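Local coordinates for GST N-terminal domain-containing protein (Pseudomonas syringae pv. tomato, PDB 3IC8) that is of unknown function but, as a member of the glutathione S-transferase family, probably binds glutathione or a related thiol, at the interface of chains A and B. Residues are numbered along the deposited sequence; one frame, centred on the assembly and turned at random. Chains: chain A/B, uncharacterized GST-like proteinprotein.

Contact 1: the interface of chains A and B. Residues chain A 9, 11-12, 36; chain B 110, 113-114, 153.
A:Tyr9 lies against the B:Pro113–B:Glu114 turn, where the thioredoxin-like N-terminal domain of one GST-type subunit meets the helical C-terminal domain of the other. The tight part of the contact is the proline. Tyrosine and proline side chains slide past each other in opposite directions, and A:Tyr9 CD2 comes to 3.7 Å from B:Pro113 CB. The peptide leading out of the proline lies over one ring face, shifted to the rim, with B:Glu114 N 4.1 Å above the ring plane. Next to the ring, A:Ser12 closes on the same edge of the pyrrolidine, its CB 3.6 Å from B:Pro113 CG. B:Pro113 thus sits in the notch between aromatic ring and serine, and hides 62 Å² against chain A.

Beside this notch, A:Thr11 reaches the C-terminal end of helix 88-111. Its hydroxyl sits between the backbone N and the carbonyl carbon (chi1 67°), a position that directs OG1 at the helix end and leaves CG2 beside the backbone N. OG1 donates to the carbonyl oxygen B:Val110 O at 2.6 Å, in the carbonyl plane with a C=O...donor angle of 146°. The carbon packing here is slacker, with A:Thr11 CB and B:Val110 CG1 4.1 Å apart.

The loose side is the serine–glutamate pair. A:Ser12 stands just after strand 5-8, in the region where many GSTs carry the residue that activates the thiol; whether it does so here the structure alone does not show. Its OG gives a long bond of 3.3 Å to the carboxylate oxygen B:Glu114 OE2, arriving on the syn side but 31° out of the carboxylate plane. At the other margin the bent chain of B:Lys153 makes a firm polar link between two loops: its ammonium NZ donates to A:Ser36 O at 2.9 Å and, within its own subunit, to the backbone carbonyl oxygen B:Pro113 O, also at 2.9 Å, each time on a lone pair.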
# COMPACT_ATOMS: atom_id res chain seq x y z
N TYR A 9 -9.30 8.48 -15.23
CA TYR A 9 -8.19 9.41 -15.26
C TYR A 9 -7.37 9.12 -14.02
O TYR A 9 -7.82 9.27 -12.92
CB TYR A 9 -8.65 10.87 -15.19
CG TYR A 9 -9.46 11.39 -16.35
CD1 TYR A 9 -10.82 11.47 -16.26
CD2 TYR A 9 -8.87 11.84 -17.50
CE1 TYR A 9 -11.55 11.95 -17.27
CE2 TYR A 9 -9.60 12.31 -18.52
CZ TYR A 9 -10.95 12.36 -18.40
OH TYR A 9 -11.73 12.82 -19.40
N THR A 11 -4.83 10.67 -12.57
CA THR A 11 -4.61 11.79 -11.69
C THR A 11 -5.84 12.41 -11.08
O THR A 11 -5.73 13.22 -10.23
CB THR A 11 -3.84 12.91 -12.35
OG1 THR A 11 -4.63 13.49 -13.37
CG2 THR A 11 -2.60 12.40 -12.94
N SER A 12 -7.02 12.07 -11.53
CA SER A 12 -8.17 12.73 -11.00
C SER A 12 -8.46 12.35 -9.57
O SER A 12 -8.54 11.20 -9.22
CB SER A 12 -9.36 12.46 -11.89
OG SER A 12 -10.55 12.53 -11.19
N SER A 36 -6.25 12.78 -21.41
CA SER A 36 -6.64 14.12 -21.04
C SER A 36 -7.16 14.94 -22.23
O SER A 36 -7.94 15.85 -22.07
CB SER A 36 -5.48 14.82 -20.38
OG SER A 36 -5.32 14.39 -19.04
N VAL B 110 -4.52 18.81 -13.60
CA VAL B 110 -4.17 17.59 -12.93
C VAL B 110 -5.22 16.90 -12.08
O VAL B 110 -5.44 15.73 -12.22
CB VAL B 110 -2.98 17.88 -12.03
CG1 VAL B 110 -2.59 16.66 -11.27
CG2 VAL B 110 -1.86 18.37 -12.82
N PRO B 113 -9.19 16.42 -14.36
CA PRO B 113 -9.02 16.28 -15.80
C PRO B 113 -10.30 16.07 -16.57
O PRO B 113 -10.31 16.17 -17.77
CB PRO B 113 -8.11 15.07 -15.90
CG PRO B 113 -8.08 14.49 -14.59
CD PRO B 113 -8.28 15.54 -13.64
N GLU B 114 -11.38 15.79 -15.87
CA GLU B 114 -12.66 15.58 -16.49
C GLU B 114 -13.35 16.88 -16.83
O GLU B 114 -14.43 16.90 -17.39
CB GLU B 114 -13.54 14.81 -15.52
CG GLU B 114 -13.56 15.39 -14.14
CD GLU B 114 -12.39 14.96 -13.32
OE1 GLU B 114 -11.37 14.60 -13.88
OE2 GLU B 114 -12.48 15.00 -12.11
N LYS B 153 -9.71 23.73 -19.57
CA LYS B 153 -9.07 23.14 -20.73
C LYS B 153 -9.18 24.03 -21.91
O LYS B 153 -8.28 24.15 -22.70
CB LYS B 153 -9.70 21.81 -21.07
CG LYS B 153 -9.20 20.65 -20.28
CD LYS B 153 -9.04 19.43 -21.13
CE LYS B 153 -9.61 18.22 -20.46
NZ LYS B 153 -8.61 17.43 -19.70

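Contact 2: the interface of chains A and B. Residues chain A 193, 202-203, 205, 208-209, 212; chain B 36, 38.
B:Met38, on a loop with helix-like backbone angles (phi -64°, psi -52°), projects from the N-terminal domain of chain B into a groove of chain A formed by A:Lys193, helix 200-203 and helix 209-216, part of the all-helical C-terminal domain of the GST family. The residue is modelled as selenomethionine and is a plug: 125 Å² of its surface is hidden, more than half of the 215 Å² summed over the patch.

Its chain is bent at both chi2 and chi3, which turns the selenium and the terminal methyl CE in among the aliphatic groups. The methyl has several neighbours. The A:Lys193 side chain crosses that of B:Met38 at about a right angle and brings CE, the carbon next to its ammonium, to 3.7 Å from B:Met38 CE. A:Leu212, likewise crossing at about a right angle, offers one branch, CD2, at 3.8 Å from the same methyl. A:Val202 contributes CG1, the branch anti to its backbone N (chi1 -166°), also 3.8 Å from B:Met38 CE.

Halfway along the plug, A:Ser209, the first residue of helix 209-216, presents its methylene and not its hydroxyl: CB is 3.3 Å from the selenium of B:Met38, while OG lies between the backbone N and the carbonyl carbon and points away from the selenium. Packing is close here. At the base of the side chain the carboxylate of A:Asp203 slants across the methionine near CG, modelled too close there for its exact distance to be trusted.

Within chain A, the ammonium NZ of A:Lys193 forms a salt bridge with A:Asp203 OD1 at 3.4 Å. The pair borders the methionine, and the bridge may hold the bent end of the lysine chain, folded at chi3 and chi4, beside it. B:Ser36 is more peripheral, its backbone O 4.2 Å from A:Lys193 NZ.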
# COMPACT_ATOMS: atom_id res chain seq x y z
N LYS A 193 -6.70 16.78 1.57
CA LYS A 193 -5.32 16.70 1.96
C LYS A 193 -4.36 16.64 0.77
O LYS A 193 -3.18 16.55 0.92
CB LYS A 193 -5.13 15.48 2.84
CG LYS A 193 -5.68 15.62 4.19
CD LYS A 193 -5.15 14.58 5.10
CE LYS A 193 -4.26 15.18 6.13
NZ LYS A 193 -3.10 14.37 6.47
N VAL A 202 -9.00 18.81 7.36
CA VAL A 202 -8.88 17.52 7.98
C VAL A 202 -8.09 17.48 9.27
O VAL A 202 -8.44 16.83 10.21
CB VAL A 202 -8.36 16.52 6.99
CG1 VAL A 202 -8.56 15.18 7.49
CG2 VAL A 202 -9.09 16.66 5.76
N ASP A 203 -6.95 18.15 9.23
CA ASP A 203 -5.92 18.12 10.26
C ASP A 203 -6.35 18.71 11.58
O ASP A 203 -5.95 18.26 12.62
CB ASP A 203 -4.65 18.81 9.76
CG ASP A 203 -3.87 17.96 8.80
OD1 ASP A 203 -4.30 16.85 8.51
OD2 ASP A 203 -2.83 18.41 8.31
N TYR A 205 -9.01 18.43 13.02
CA TYR A 205 -9.69 17.48 13.85
C TYR A 205 -8.95 16.18 13.83
O TYR A 205 -9.21 15.31 13.08
CB TYR A 205 -11.12 17.31 13.38
CG TYR A 205 -11.71 18.60 12.94
CD1 TYR A 205 -11.36 19.15 11.74
CD2 TYR A 205 -12.58 19.29 13.74
CE1 TYR A 205 -11.88 20.32 11.34
CE2 TYR A 205 -13.10 20.46 13.34
CZ TYR A 205 -12.74 20.98 12.14
OH TYR A 205 -13.25 22.16 11.70
N VAL A 208 -9.94 11.97 13.92
CA VAL A 208 -10.34 11.27 12.71
C VAL A 208 -9.26 10.50 11.98
O VAL A 208 -9.57 9.69 11.16
CB VAL A 208 -11.02 12.20 11.71
CG1 VAL A 208 -11.96 13.11 12.39
CG2 VAL A 208 -10.02 12.93 10.92
N SER A 209 -8.01 10.79 12.28
CA SER A 209 -6.88 10.23 11.57
C SER A 209 -6.71 8.73 11.68
O SER A 209 -6.34 8.09 10.74
CB SER A 209 -5.61 10.91 12.01
OG SER A 209 -5.12 10.31 13.17
N LEU A 212 -9.24 7.28 9.54
CA LEU A 212 -8.90 7.64 8.19
C LEU A 212 -7.76 6.81 7.59
O LEU A 212 -7.82 6.38 6.47
CB LEU A 212 -8.62 9.13 8.10
CG LEU A 212 -8.23 9.72 6.76
CD1 LEU A 212 -9.27 9.50 5.75
CD2 LEU A 212 -7.94 11.16 6.90
N SER B 36 4.29 14.79 8.38
CA SER B 36 3.16 14.20 7.68
C SER B 36 1.93 13.99 8.52
O SER B 36 0.84 14.08 8.02
CB SER B 36 3.56 12.88 7.06
OG SER B 36 3.50 11.86 8.02
N MSE B 38 -0.95 14.61 11.35
CA MSE B 38 -1.76 15.81 11.40
C MSE B 38 -1.20 16.95 12.24
O MSE B 38 -1.14 18.06 11.78
CB MSE B 38 -3.20 15.47 11.83
CG MSE B 38 -4.22 15.32 10.69
SE MSE B 38 -5.71 14.04 10.86
CE MSE B 38 -5.64 13.34 9.08

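Contact 1 and contact 2 lie about 25 Å apart, measured between the centres of their C-alpha atoms, on one interface between copies of the protein. The roles swap: in contact 1 chain A supplies the N-terminal domain and chain B the helices, in contact 2 the reverse. Ser36 takes part in both, from chain A in the first and chain B in the second, with different neighbours, in keeping with an interface that is not an exact two-fold. N-domain to C-domain packing also occurs in GST dimers, but those are two-fold; whether this pair exists in solution the structure alone does not show.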